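Local structure of minor fimbrium anchoring subunit Mfa2 (Porphyromonas gingivalis, 5NFI) at residues Arg3-Asn8 with Ile133-Asn138; Gln12-Glu17 with Leu244-Asp249; Leu65-Ala70 with Ser117-Leu122; Val148-Leu153 with Leu254-Cys259; Glu157-Lys162 with Val215-Thr220. The protein attaches the minor Mfa1 fimbriae to the bacterial outer membrane through its interaction with Mfa1, and regulates their length. All blocks are in the same frame, centred on the assembly; numbering follows the deposited sequence.

Interaction 1: residues Arg3-Asn8 with Ile133-Asn138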
# COMPACT_ATOMS: atom_id res chain seq x y z
N ARG A 3 -26.33 -20.35 2.42
CA ARG A 3 -25.52 -19.90 3.56
C ARG A 3 -24.46 -18.85 3.18
O ARG A 3 -24.09 -18.69 2.01
CB ARG A 3 -24.83 -21.10 4.21
CG ARG A 3 -25.72 -22.31 4.49
CD ARG A 3 -25.25 -23.04 5.72
NE ARG A 3 -25.37 -22.19 6.89
CZ ARG A 3 -24.98 -22.56 8.10
NH1 ARG A 3 -24.45 -23.76 8.28
NH2 ARG A 3 -25.13 -21.73 9.13
N GLY A 4 -23.96 -18.13 4.18
CA GLY A 4 -22.98 -17.09 3.94
C GLY A 4 -22.67 -16.25 5.15
O GLY A 4 -23.29 -16.39 6.20
N VAL A 5 -21.67 -15.39 4.99
CA VAL A 5 -21.21 -14.48 6.04
C VAL A 5 -21.59 -13.05 5.68
O VAL A 5 -21.25 -12.59 4.60
CB VAL A 5 -19.67 -14.51 6.23
CG1 VAL A 5 -19.26 -13.68 7.44
CG2 VAL A 5 -19.16 -15.93 6.37
N TYR A 6 -22.26 -12.34 6.57
CA TYR A 6 -22.40 -10.91 6.35
C TYR A 6 -21.17 -10.21 6.91
O TYR A 6 -20.74 -10.50 8.02
CB TYR A 6 -23.68 -10.36 6.99
CG TYR A 6 -24.95 -10.78 6.29
CD1 TYR A 6 -25.33 -10.18 5.09
CD2 TYR A 6 -25.76 -11.77 6.83
CE1 TYR A 6 -26.50 -10.57 4.45
CE2 TYR A 6 -26.91 -12.15 6.20
CZ TYR A 6 -27.28 -11.56 5.01
OH TYR A 6 -28.45 -11.95 4.38
N VAL A 7 -20.60 -9.30 6.12
CA VAL A 7 -19.38 -8.61 6.52
C VAL A 7 -19.57 -7.10 6.50
O VAL A 7 -20.08 -6.53 5.54
CB VAL A 7 -18.19 -8.96 5.61
CG1 VAL A 7 -16.96 -8.22 6.06
CG2 VAL A 7 -17.93 -10.45 5.63
N ASN A 8 -19.17 -6.48 7.60
CA ASN A 8 -19.20 -5.05 7.77
C ASN A 8 -17.80 -4.46 7.62
O ASN A 8 -16.83 -4.96 8.21
CB ASN A 8 -19.76 -4.68 9.13
CG ASN A 8 -19.64 -3.22 9.43
OD1 ASN A 8 -18.65 -2.77 10.02
ND2 ASN A 8 -20.63 -2.44 9.00
N ILE A 133 -23.94 -16.08 9.29
CA ILE A 133 -23.18 -15.48 10.39
C ILE A 133 -22.80 -14.05 10.04
O ILE A 133 -23.09 -13.56 8.95
CB ILE A 133 -21.93 -16.30 10.73
CG1 ILE A 133 -20.93 -16.27 9.58
CG2 ILE A 133 -22.30 -17.74 11.04
CD1 ILE A 133 -19.80 -17.24 9.77
N HIS A 134 -22.18 -13.37 10.99
CA HIS A 134 -21.73 -12.00 10.77
C HIS A 134 -20.31 -11.82 11.23
O HIS A 134 -19.81 -12.59 12.05
CB HIS A 134 -22.64 -11.01 11.48
CG HIS A 134 -24.04 -11.00 10.96
ND1 HIS A 134 -24.56 -9.94 10.26
CD2 HIS A 134 -25.02 -11.93 11.03
CE1 HIS A 134 -25.81 -10.21 9.92
NE2 HIS A 134 -26.11 -11.41 10.38
N THR A 135 -19.65 -10.80 10.69
CA THR A 135 -18.32 -10.42 11.11
C THR A 135 -18.01 -9.00 10.63
O THR A 135 -18.78 -8.42 9.86
CB THR A 135 -17.26 -11.40 10.56
OG1 THR A 135 -15.99 -11.14 11.18
CG2 THR A 135 -17.13 -11.27 9.05
N ARG A 136 -16.90 -8.44 11.11
CA ARG A 136 -16.41 -7.14 10.70
C ARG A 136 -14.99 -7.30 10.17
O ARG A 136 -14.27 -8.22 10.58
CB ARG A 136 -16.41 -6.14 11.86
CG ARG A 136 -17.76 -5.87 12.44
CD ARG A 136 -17.71 -4.97 13.67
NE ARG A 136 -17.37 -3.57 13.38
CZ ARG A 136 -16.34 -2.90 13.89
NH1 ARG A 136 -15.49 -3.48 14.74
NH2 ARG A 136 -16.15 -1.62 13.57
N ALA A 137 -14.58 -6.39 9.28
CA ALA A 137 -13.21 -6.37 8.76
C ALA A 137 -12.64 -4.96 8.72
O ALA A 137 -13.33 -4.02 8.33
CB ALA A 137 -13.17 -7.00 7.38
N ASN A 138 -11.38 -4.81 9.11
CA ASN A 138 -10.73 -3.49 9.17
C ASN A 138 -9.89 -3.20 7.92
O ASN A 138 -8.84 -3.82 7.69
CB ASN A 138 -9.85 -3.39 10.42
CG ASN A 138 -9.28 -1.98 10.63
OD1 ASN A 138 -9.33 -1.11 9.75
ND2 ASN A 138 -8.71 -1.75 11.81

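Interaction 2: residues Gln12-Glu17 with Leu244-Asp249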
# COMPACT_ATOMS: atom_id res chain seq x y z
N GLN A 12 -10.11 1.44 11.08
CA GLN A 12 -9.62 1.95 12.34
C GLN A 12 -8.15 1.63 12.41
O GLN A 12 -7.74 0.47 12.51
CB GLN A 12 -10.38 1.35 13.51
CG GLN A 12 -9.99 1.96 14.83
CD GLN A 12 -11.07 1.78 15.88
OE1 GLN A 12 -11.95 0.93 15.75
NE2 GLN A 12 -11.01 2.60 16.92
N THR A 13 -7.35 2.67 12.39
CA THR A 13 -5.97 2.50 12.00
C THR A 13 -5.02 1.91 13.05
O THR A 13 -3.95 1.44 12.66
CB THR A 13 -5.38 3.83 11.57
OG1 THR A 13 -4.10 3.59 11.01
CG2 THR A 13 -5.27 4.78 12.76
N GLU A 14 -5.44 1.92 14.33
CA GLU A 14 -4.64 1.52 15.52
C GLU A 14 -4.28 2.72 16.39
O GLU A 14 -4.20 2.61 17.60
CB GLU A 14 -3.36 0.77 15.15
CG GLU A 14 -2.34 0.59 16.25
CD GLU A 14 -1.16 -0.22 15.76
OE1 GLU A 14 -1.38 -1.14 14.91
OE2 GLU A 14 -0.02 0.09 16.19
N CYS A 15 -4.04 3.87 15.77
CA CYS A 15 -3.91 5.11 16.51
C CYS A 15 -5.26 5.83 16.57
O CYS A 15 -5.39 6.86 17.22
CB CYS A 15 -2.86 6.03 15.88
SG CYS A 15 -1.43 5.17 15.19
N ALA A 16 -6.26 5.28 15.90
CA ALA A 16 -7.59 5.86 15.90
C ALA A 16 -8.40 5.35 17.09
O ALA A 16 -8.37 4.16 17.40
CB ALA A 16 -8.30 5.56 14.59
N GLU A 17 -9.11 6.24 17.76
CA GLU A 17 -9.89 5.84 18.93
C GLU A 17 -11.27 5.32 18.52
O GLU A 17 -11.82 4.44 19.18
CB GLU A 17 -10.02 6.99 19.93
CG GLU A 17 -8.95 6.98 21.02
CD GLU A 17 -9.45 6.39 22.34
OE1 GLU A 17 -10.68 6.21 22.52
OE2 GLU A 17 -8.60 6.10 23.21
N LEU A 244 4.41 3.63 10.48
CA LEU A 244 3.91 3.25 9.16
C LEU A 244 2.55 2.57 9.20
O LEU A 244 1.84 2.53 8.21
CB LEU A 244 4.90 2.31 8.47
CG LEU A 244 6.30 2.81 8.23
CD1 LEU A 244 7.10 1.71 7.57
CD2 LEU A 244 6.24 4.04 7.35
N ARG A 245 2.20 2.00 10.35
CA ARG A 245 0.97 1.23 10.44
C ARG A 245 -0.22 2.12 10.78
O ARG A 245 -1.33 1.63 10.88
CB ARG A 245 1.11 0.09 11.45
CG ARG A 245 2.45 -0.67 11.37
CD ARG A 245 2.92 -0.96 9.91
NE ARG A 245 1.82 -1.22 8.97
CZ ARG A 245 1.96 -1.21 7.65
NH1 ARG A 245 3.13 -0.92 7.10
NH2 ARG A 245 0.91 -1.46 6.87
N CYS A 246 0.00 3.43 10.89
CA CYS A 246 -1.09 4.36 11.19
C CYS A 246 -1.12 5.52 10.22
O CYS A 246 -2.10 6.27 10.19
CB CYS A 246 -0.98 4.90 12.62
SG CYS A 246 -0.98 3.65 13.91
N ILE A 247 -0.06 5.68 9.44
CA ILE A 247 0.08 6.86 8.60
C ILE A 247 0.24 6.50 7.12
O ILE A 247 0.64 5.38 6.80
CB ILE A 247 1.29 7.71 9.09
CG1 ILE A 247 1.15 9.15 8.63
CG2 ILE A 247 2.60 7.11 8.63
CD1 ILE A 247 -0.04 9.86 9.26
N ASN A 248 -0.08 7.43 6.23
CA ASN A 248 0.00 7.17 4.78
C ASN A 248 0.45 8.37 3.95
O ASN A 248 0.37 8.36 2.72
CB ASN A 248 -1.36 6.68 4.25
CG ASN A 248 -1.75 5.34 4.82
OD1 ASN A 248 -2.45 5.26 5.84
ND2 ASN A 248 -1.28 4.28 4.20
N ASP A 249 0.93 9.41 4.62
CA ASP A 249 1.41 10.60 3.94
C ASP A 249 2.76 11.00 4.49
O ASP A 249 2.95 11.07 5.70
CB ASP A 249 0.41 11.74 4.07
CG ASP A 249 -0.78 11.56 3.16
OD1 ASP A 249 -1.55 10.61 3.41
OD2 ASP A 249 -0.94 12.34 2.20

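Interaction 3: residues Leu65-Ala70 with Ser117-Leu122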
# COMPACT_ATOMS: atom_id res chain seq x y z
N LEU A 65 -14.58 -23.54 8.86
CA LEU A 65 -13.86 -22.32 9.22
C LEU A 65 -13.48 -21.57 7.97
O LEU A 65 -13.01 -22.16 6.99
CB LEU A 65 -12.60 -22.63 10.04
CG LEU A 65 -12.81 -23.03 11.51
CD1 LEU A 65 -11.47 -23.30 12.15
CD2 LEU A 65 -13.59 -21.97 12.28
N TYR A 66 -13.70 -20.27 7.98
CA TYR A 66 -13.32 -19.47 6.83
C TYR A 66 -12.68 -18.17 7.27
O TYR A 66 -12.96 -17.66 8.35
CB TYR A 66 -14.52 -19.16 5.94
CG TYR A 66 -15.22 -20.35 5.33
CD1 TYR A 66 -16.17 -21.07 6.05
CD2 TYR A 66 -14.97 -20.73 4.02
CE1 TYR A 66 -16.82 -22.15 5.49
CE2 TYR A 66 -15.61 -21.81 3.45
CZ TYR A 66 -16.54 -22.51 4.18
OH TYR A 66 -17.20 -23.58 3.62
N THR A 67 -11.81 -17.65 6.42
CA THR A 67 -11.29 -16.32 6.60
C THR A 67 -11.63 -15.55 5.34
O THR A 67 -11.64 -16.11 4.23
CB THR A 67 -9.77 -16.30 6.85
OG1 THR A 67 -9.43 -17.29 7.82
CG2 THR A 67 -9.33 -14.94 7.34
N ILE A 68 -11.93 -14.27 5.51
CA ILE A 68 -12.27 -13.44 4.38
C ILE A 68 -11.17 -12.41 4.13
O ILE A 68 -10.69 -11.76 5.06
CB ILE A 68 -13.63 -12.77 4.61
CG1 ILE A 68 -14.71 -13.61 3.95
CG2 ILE A 68 -13.64 -11.35 4.06
CD1 ILE A 68 -16.11 -13.30 4.40
N PHE A 69 -10.75 -12.30 2.87
CA PHE A 69 -9.79 -11.28 2.46
C PHE A 69 -10.51 -10.23 1.63
O PHE A 69 -11.30 -10.56 0.74
CB PHE A 69 -8.63 -11.89 1.67
CG PHE A 69 -7.90 -13.00 2.41
CD1 PHE A 69 -7.72 -12.94 3.78
CD2 PHE A 69 -7.42 -14.10 1.73
CE1 PHE A 69 -7.06 -13.95 4.46
CE2 PHE A 69 -6.77 -15.12 2.40
CZ PHE A 69 -6.59 -15.04 3.77
N ALA A 70 -10.29 -8.95 1.92
CA ALA A 70 -11.04 -7.93 1.21
C ALA A 70 -10.15 -6.86 0.60
O ALA A 70 -9.22 -6.33 1.23
CB ALA A 70 -12.08 -7.30 2.13
N SER A 117 -10.58 -10.34 7.80
CA SER A 117 -11.57 -10.56 8.85
C SER A 117 -11.02 -11.57 9.87
O SER A 117 -10.02 -12.25 9.61
CB SER A 117 -12.87 -11.09 8.26
OG SER A 117 -12.77 -12.49 8.04
N PRO A 118 -11.67 -11.67 11.03
CA PRO A 118 -11.28 -12.81 11.86
C PRO A 118 -11.74 -14.11 11.23
O PRO A 118 -12.50 -14.10 10.27
CB PRO A 118 -11.98 -12.54 13.20
CG PRO A 118 -13.10 -11.59 12.87
CD PRO A 118 -12.63 -10.78 11.70
N VAL A 119 -11.27 -15.23 11.77
CA VAL A 119 -11.78 -16.51 11.37
C VAL A 119 -13.22 -16.64 11.84
O VAL A 119 -13.52 -16.44 13.03
CB VAL A 119 -10.96 -17.65 11.97
CG1 VAL A 119 -11.56 -19.01 11.56
CG2 VAL A 119 -9.51 -17.53 11.55
N VAL A 120 -14.10 -16.96 10.91
CA VAL A 120 -15.50 -17.17 11.21
C VAL A 120 -15.85 -18.62 10.95
O VAL A 120 -15.02 -19.37 10.42
CB VAL A 120 -16.41 -16.25 10.38
CG1 VAL A 120 -16.11 -14.80 10.70
CG2 VAL A 120 -16.25 -16.53 8.90
N GLU A 121 -17.07 -19.01 11.30
CA GLU A 121 -17.44 -20.41 11.28
C GLU A 121 -18.91 -20.66 10.94
O GLU A 121 -19.79 -20.30 11.73
CB GLU A 121 -17.10 -21.03 12.62
CG GLU A 121 -17.44 -22.48 12.78
CD GLU A 121 -17.06 -22.95 14.16
OE1 GLU A 121 -16.39 -22.14 14.86
OE2 GLU A 121 -17.46 -24.07 14.57
N LEU A 122 -19.16 -21.27 9.78
CA LEU A 122 -20.47 -21.84 9.48
C LEU A 122 -20.66 -23.14 10.24
O LEU A 122 -19.89 -24.09 10.05
CB LEU A 122 -20.63 -22.13 7.99
CG LEU A 122 -21.15 -21.03 7.07
CD1 LEU A 122 -21.71 -21.68 5.81
CD2 LEU A 122 -22.18 -20.17 7.77

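Interaction 4: residues Val148-Leu153 with Leu254-Cys259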
# COMPACT_ATOMS: atom_id res chain seq x y z
N VAL A 148 8.60 14.70 -1.57
CA VAL A 148 10.01 14.83 -1.27
C VAL A 148 10.55 16.14 -1.85
O VAL A 148 10.32 16.45 -3.01
CB VAL A 148 10.82 13.66 -1.83
CG1 VAL A 148 12.31 13.87 -1.59
CG2 VAL A 148 10.35 12.36 -1.21
N SER A 149 11.26 16.90 -1.02
CA SER A 149 11.92 18.10 -1.49
C SER A 149 13.41 17.96 -1.28
O SER A 149 13.86 17.50 -0.22
CB SER A 149 11.40 19.34 -0.74
OG SER A 149 10.00 19.27 -0.55
N VAL A 150 14.19 18.32 -2.30
CA VAL A 150 15.62 18.51 -2.13
C VAL A 150 15.90 20.00 -2.15
O VAL A 150 15.52 20.72 -3.08
CB VAL A 150 16.44 17.79 -3.19
CG1 VAL A 150 17.92 18.05 -2.98
CG2 VAL A 150 16.18 16.31 -3.09
N ASP A 151 16.56 20.44 -1.09
CA ASP A 151 16.71 21.83 -0.74
C ASP A 151 18.15 22.33 -0.86
O ASP A 151 19.11 21.57 -0.69
CB ASP A 151 16.24 22.05 0.70
CG ASP A 151 15.57 23.37 0.89
OD1 ASP A 151 14.92 23.84 -0.07
OD2 ASP A 151 15.69 23.94 1.98
N SER A 152 18.27 23.64 -1.09
CA SER A 152 19.56 24.31 -1.20
C SER A 152 20.45 23.58 -2.19
O SER A 152 21.35 22.84 -1.82
CB SER A 152 20.22 24.43 0.18
OG SER A 152 20.27 23.18 0.85
N LEU A 153 20.17 23.80 -3.47
CA LEU A 153 20.75 23.01 -4.53
C LEU A 153 20.81 23.85 -5.80
O LEU A 153 19.78 24.28 -6.30
CB LEU A 153 19.90 21.74 -4.74
CG LEU A 153 20.29 20.59 -5.66
CD1 LEU A 153 21.34 19.71 -5.02
CD2 LEU A 153 19.05 19.78 -5.94
N LEU A 254 15.13 16.69 2.01
CA LEU A 254 16.54 16.36 1.86
C LEU A 254 17.34 17.65 1.77
O LEU A 254 17.14 18.45 0.86
CB LEU A 254 16.74 15.50 0.63
CG LEU A 254 15.93 14.20 0.66
CD1 LEU A 254 16.11 13.38 -0.62
CD2 LEU A 254 16.28 13.41 1.92
N VAL A 255 18.20 17.88 2.75
CA VAL A 255 19.03 19.07 2.72
C VAL A 255 20.34 18.77 2.01
O VAL A 255 21.12 17.93 2.46
CB VAL A 255 19.30 19.60 4.12
CG1 VAL A 255 20.06 20.92 4.03
CG2 VAL A 255 17.98 19.76 4.86
N ALA A 256 20.56 19.41 0.87
CA ALA A 256 21.78 19.23 0.11
C ALA A 256 22.81 20.28 0.51
O ALA A 256 22.47 21.38 0.94
CB ALA A 256 21.50 19.31 -1.39
N HIS A 257 24.07 19.92 0.37
CA HIS A 257 25.14 20.86 0.57
C HIS A 257 26.30 20.47 -0.33
O HIS A 257 26.49 19.29 -0.65
CB HIS A 257 25.57 20.89 2.04
CG HIS A 257 26.54 21.99 2.36
ND1 HIS A 257 26.72 23.09 1.54
CD2 HIS A 257 27.39 22.16 3.40
CE1 HIS A 257 27.62 23.89 2.08
NE2 HIS A 257 28.04 23.35 3.21
N HIS A 258 27.05 21.47 -0.79
CA HIS A 258 28.24 21.18 -1.55
C HIS A 258 29.16 20.31 -0.69
O HIS A 258 29.22 20.49 0.53
CB HIS A 258 28.94 22.45 -1.99
CG HIS A 258 30.11 22.20 -2.88
ND1 HIS A 258 31.40 22.10 -2.39
CD2 HIS A 258 30.19 21.97 -4.21
CE1 HIS A 258 32.22 21.84 -3.39
NE2 HIS A 258 31.51 21.76 -4.50
N CYS A 259 29.85 19.37 -1.31
CA CYS A 259 30.58 18.34 -0.57
C CYS A 259 31.88 18.83 0.05
O CYS A 259 32.45 18.12 0.87
CB CYS A 259 30.87 17.13 -1.47
SG CYS A 259 32.30 17.28 -2.61

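Interaction 5: residues Glu157-Lys162 with Val215-Thr220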
# COMPACT_ATOMS: atom_id res chain seq x y z
N GLU A 157 16.62 21.88 -11.30
CA GLU A 157 16.04 21.19 -12.44
C GLU A 157 16.96 20.09 -12.98
O GLU A 157 16.52 19.24 -13.76
CB GLU A 157 15.70 22.18 -13.56
CG GLU A 157 16.92 22.77 -14.27
CD GLU A 157 17.55 23.92 -13.52
OE1 GLU A 157 17.15 24.15 -12.35
OE2 GLU A 157 18.43 24.59 -14.09
N ASN A 158 18.23 20.10 -12.58
CA ASN A 158 19.21 19.12 -13.06
C ASN A 158 19.18 17.84 -12.21
O ASN A 158 19.90 16.89 -12.49
CB ASN A 158 20.63 19.70 -13.07
CG ASN A 158 20.87 20.72 -14.19
OD1 ASN A 158 20.10 20.83 -15.14
ND2 ASN A 158 21.97 21.45 -14.09
N TYR A 159 18.35 17.83 -11.17
CA TYR A 159 18.30 16.67 -10.29
C TYR A 159 16.94 15.96 -10.31
O TYR A 159 15.88 16.56 -10.54
CB TYR A 159 18.65 17.10 -8.86
CG TYR A 159 20.07 17.65 -8.75
CD1 TYR A 159 20.36 18.97 -9.08
CD2 TYR A 159 21.11 16.85 -8.31
CE1 TYR A 159 21.64 19.47 -8.98
CE2 TYR A 159 22.40 17.33 -8.22
CZ TYR A 159 22.66 18.65 -8.55
OH TYR A 159 23.94 19.13 -8.45
N GLU A 160 16.99 14.65 -10.09
CA GLU A 160 15.82 13.82 -10.21
C GLU A 160 15.64 12.96 -8.97
O GLU A 160 16.57 12.28 -8.55
CB GLU A 160 15.91 12.93 -11.44
CG GLU A 160 15.09 11.66 -11.35
CD GLU A 160 14.62 11.18 -12.70
OE1 GLU A 160 15.30 11.46 -13.71
OE2 GLU A 160 13.55 10.52 -12.74
N ILE A 161 14.44 13.02 -8.41
CA ILE A 161 14.09 12.21 -7.27
C ILE A 161 13.37 10.96 -7.74
O ILE A 161 12.46 11.01 -8.59
CB ILE A 161 13.24 12.99 -6.26
CG1 ILE A 161 14.01 14.27 -5.87
CG2 ILE A 161 12.96 12.14 -5.03
CD1 ILE A 161 13.23 15.25 -5.01
N LYS A 162 13.82 9.83 -7.21
CA LYS A 162 13.30 8.53 -7.58
C LYS A 162 12.94 7.73 -6.35
O LYS A 162 13.62 7.81 -5.32
CB LYS A 162 14.30 7.75 -8.42
CG LYS A 162 14.58 8.36 -9.76
CD LYS A 162 15.42 7.43 -10.58
CE LYS A 162 16.18 8.18 -11.66
NZ LYS A 162 16.85 7.25 -12.62
N VAL A 215 18.42 10.34 -5.09
CA VAL A 215 18.56 11.61 -5.81
C VAL A 215 19.71 11.49 -6.78
O VAL A 215 20.84 11.10 -6.39
CB VAL A 215 18.82 12.82 -4.88
CG1 VAL A 215 18.85 14.11 -5.69
CG2 VAL A 215 17.75 12.91 -3.83
N THR A 216 19.44 11.86 -8.03
CA THR A 216 20.38 11.70 -9.13
C THR A 216 20.61 13.01 -9.91
O THR A 216 19.69 13.76 -10.18
CB THR A 216 19.87 10.63 -10.12
OG1 THR A 216 19.82 9.36 -9.46
CG2 THR A 216 20.78 10.53 -11.33
N HIS A 217 21.85 13.26 -10.29
CA HIS A 217 22.14 14.38 -11.18
C HIS A 217 21.87 13.93 -12.61
O HIS A 217 22.66 13.15 -13.17
CB HIS A 217 23.59 14.85 -10.99
CG HIS A 217 23.94 16.06 -11.80
ND1 HIS A 217 24.81 16.01 -12.87
CD2 HIS A 217 23.53 17.35 -11.70
CE1 HIS A 217 24.92 17.22 -13.39
NE2 HIS A 217 24.16 18.05 -12.70
N LYS A 218 20.77 14.39 -13.19
CA LYS A 218 20.30 13.93 -14.50
C LYS A 218 21.31 14.08 -15.66
O LYS A 218 21.49 13.13 -16.44
CB LYS A 218 19.00 14.66 -14.89
CG LYS A 218 17.81 14.34 -14.02
CD LYS A 218 16.52 14.86 -14.63
CE LYS A 218 16.45 16.37 -14.56
NZ LYS A 218 15.63 16.96 -15.67
N PRO A 219 21.95 15.26 -15.81
CA PRO A 219 22.83 15.40 -16.97
C PRO A 219 23.96 14.36 -17.00
O PRO A 219 24.36 13.93 -18.08
CB PRO A 219 23.39 16.81 -16.80
CG PRO A 219 22.36 17.53 -16.08
CD PRO A 219 21.82 16.55 -15.09
N THR A 220 24.43 13.95 -15.83
CA THR A 220 25.57 13.05 -15.72
C THR A 220 25.14 11.65 -15.36
O THR A 220 25.81 10.67 -15.66
CB THR A 220 26.56 13.54 -14.66
OG1 THR A 220 25.83 13.86 -13.47
CG2 THR A 220 27.28 14.78 -15.15

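Interaction 1: residues Arg3-Asn8 with Ile133-Asn138
Tyr6 and His134 both hold CG anti to the carbonyl carbon, with chi1 -71° and -65°. They are paired across parallel strands, so both rings rise from the same face, and these torsions lay them alongside each other. Their planes are 28° apart, but the rings are slid so far that they barely overlap. Tyr6 CD2 lies over one face of the imidazole, 3.5 Å from His134 CE1. A hydrogen bond from His134 ND1 to Glu55 helps to set the rotation of that ring. Asn8 and Arg136 follow on this face. Asn8 OD1 is 3.7 Å from Arg136 NE, while Asn8 ND2 bonds the carbonyls of Ser51 and Lys54. On the other face, methyl and methylene groups make the contacts. Ile133 CG1 stands in the crowded position between N and the carbonyl carbon and meets Val5 CG2 at 3.7 Å. Thr135 CG2 takes the same crowded position and touches Val5 CG1 and Val7 CG2. Five backbone bonds make this a parallel strand pair within a mixed sheet. Tyr6 N gives to Ile133 O (2.8 Å) and Tyr6 O receives from Thr135 N (2.9 Å). Asn8 repeats this with Thr135 O and Ala137 N, and Ile133 N gives to Gly4 O. On its other edge, strand 3-10 pairs antiparallel with strand 56-60. Strand 113-122 pairs antiparallel with strand 133-151, and its Val120 packs against both Ile133 and Thr135.

Interaction 2: residues Gln12-Glu17 with Leu244-Asp249
A disulfide bond joins two loops here, far apart in the chain. One loop follows strand 3-10, the other leads into strand 249-258. Cys15 and Cys246 each turn SG anti to the carbonyl carbon, beside their own backbone N, with chi1 -36° and -58°. The sulfurs meet tip to tip at 2.0 Å, and the chi3 of 90° makes the bridge right-handed and close to the relaxed value. Glu14 lies beside the bridge: its CB is 3.9 Å from Cys246 SG, and its chain then runs on extended. The carboxylate does not reach the guanidinium of Arg245, for Glu14 OE1 and Arg245 NE are 6.7 Å apart. Thr13 comes in beside the cystine. Its OG1 is anti to the backbone N and approaches the backbone of Cys246, 3.1 Å from Cys246 CA. It gives a weak hydrogen bond to Cys246 O at 3.4 Å. Few other atoms meet, so the covalent link carries most of this small surface contact. Each loop is also held by its surroundings. Asn248 is bonded to Arg140 and to the carbonyls of Glu141 and Thr143, and Gln12 O receives a bond from Asn138 ND2. Gln12 braces the first loop from within: Gln12 NE2 gives a hydrogen bond to Ala16 O at 3.1 Å, with that oxygen close to the plane of the amide.

Interaction 3: residues Leu65-Ala70 with Ser117-Leu122
Antiparallel strands 64-72 and 113-122, the second broken by a bulge or short loop, pair here; the segment axes approach to 4.8 Å. Tyr66 and Val120 form a hydrogen-bonded pair: Tyr66 N to Val120 O and Val120 N to Tyr66 O are both 2.9 Å. Before Val119, at Ser117 and Pro118, the regular pattern breaks. Ser117 N still gives to Ile68 O at 3.1 Å, but Ile68 N turns to a side chain, Ser117 OG, at 3.2 Å. That hydroxyl sits in the crowded position between N and the carbonyl carbon and gives its proton to Pro118 O at 2.8 Å. Leu65 CD2 leans across Glu121, 3.6 Å from Glu121 CB, and also touches Val119 CG1. Thr67 OG1 lies 3.7 Å from Val119 CG2. Tyr66 and Val120 point to the other face, where Val120 packs on Val5 of strand 3-10 and Ile133 of strand 133-151. Ser117 thus stands in for a backbone carbonyl. Its hydroxyl satisfies a buried N-H and keeps the strands joined where the main-chain pairing is interrupted.

Interaction 4: residues Val148-Leu153 with Leu254-Cys259
Strand portions 148-151 and 254-258 run parallel, 22° apart, tied by Leu254 N to Ser149 O (2.7 Å), Asp151 N to Leu254 O (2.8 Å) and Ala256 N to Asp151 O (3.0 Å). The first two donors lie nearly along the C=O axes. Leu254 carries much of the apolar contact. Its CG is anti to the carbonyl carbon, and its CD1 reaches obliquely across to Val150 CG2 at 3.8 Å and to Val148 CG1. Val150 CG1, anti to the backbone N, faces Ala256 CB instead. Leu153 closes over the same methyl from beyond the strand end, with Leu153 CD1 to Ala256 CB at 3.7 Å. Asp151 points to the opposite face. Its OD2 makes a salt bridge with Arg253 and its OD1 a hydrogen bond with Thr195, so both carboxylate oxygens are engaged. At Ser152 the chain leaves the strand with a positive phi of 52°. Ser152 OG then lies between two carbonyl oxygens, 2.8 Å from Ala256 O and 2.5 Å from Asp151 O, and has one proton to offer. Strand 249-258 runs on past this point, and just after its end Cys259 is disulfide-bonded to Cys261. The apolar face packs on Ile161 and Val215 of strands 159-165 and 211-217. Such a core between two layers of strands is consistent with the beta-sandwich domains of the transthyretin-like clan to which the family belongs.

Interaction 5: residues Glu157-Lys162 with Val215-Thr220
This contact is the end of an antiparallel strand pair, 159-165 with 211-217, with the 3-10 segment before one strand and the turn after the other. Glu160 and Thr216 form the hydrogen-bonded pair: Glu160 N to Thr216 O is 2.8 Å and Thr216 N to Glu160 O is 2.9 Å. Lys218 N adds a bond to Asn158 O at 2.7 Å. Tyr159 and His217 are a non-hydrogen-bonded pair, and their rings make a T-shaped stack, planes at 60°. His217 turns its edge to the tyrosine, with His217 CD2 over one face, 3.5 Å from Tyr159 CZ. Pro219 CD covers a face of the imidazole. His217 ND1 and Thr220 OG1 are hydrogen-bonded, and either may be the donor. On the other side of the strands Lys218 crosses Glu160 at about a right angle, with Lys218 CG 3.5 Å from Glu160 CB. Their charged ends stay apart, Glu160 OE1 to Lys218 NZ being 5.8 Å. The pair therefore meets through its methylene groups, and any electrostatic attraction is probably modest.

The contacts fall into two groups on opposite sides of the chain's centre. Interactions 1 and 3 have centres about 8 Å apart and touch, as where Ile133 CD1 meets Val120 CB at 3.6 Å. Interactions 4 and 5 lie about 12 Å apart and share a core; Leu254 CD1 and Val215 CG2 are 3.6 Å apart. About 50 Å separates the centres of interactions 1 and 4, yet the long strand 133-151 serves both. Interaction 2 lies between the groups, its centre about 23 Å from interaction 1 and about 30 Å from interaction 4. Its disulfide is thus a covalent link, beside the shared strand 133-151, between loops of the two halves of the molecule.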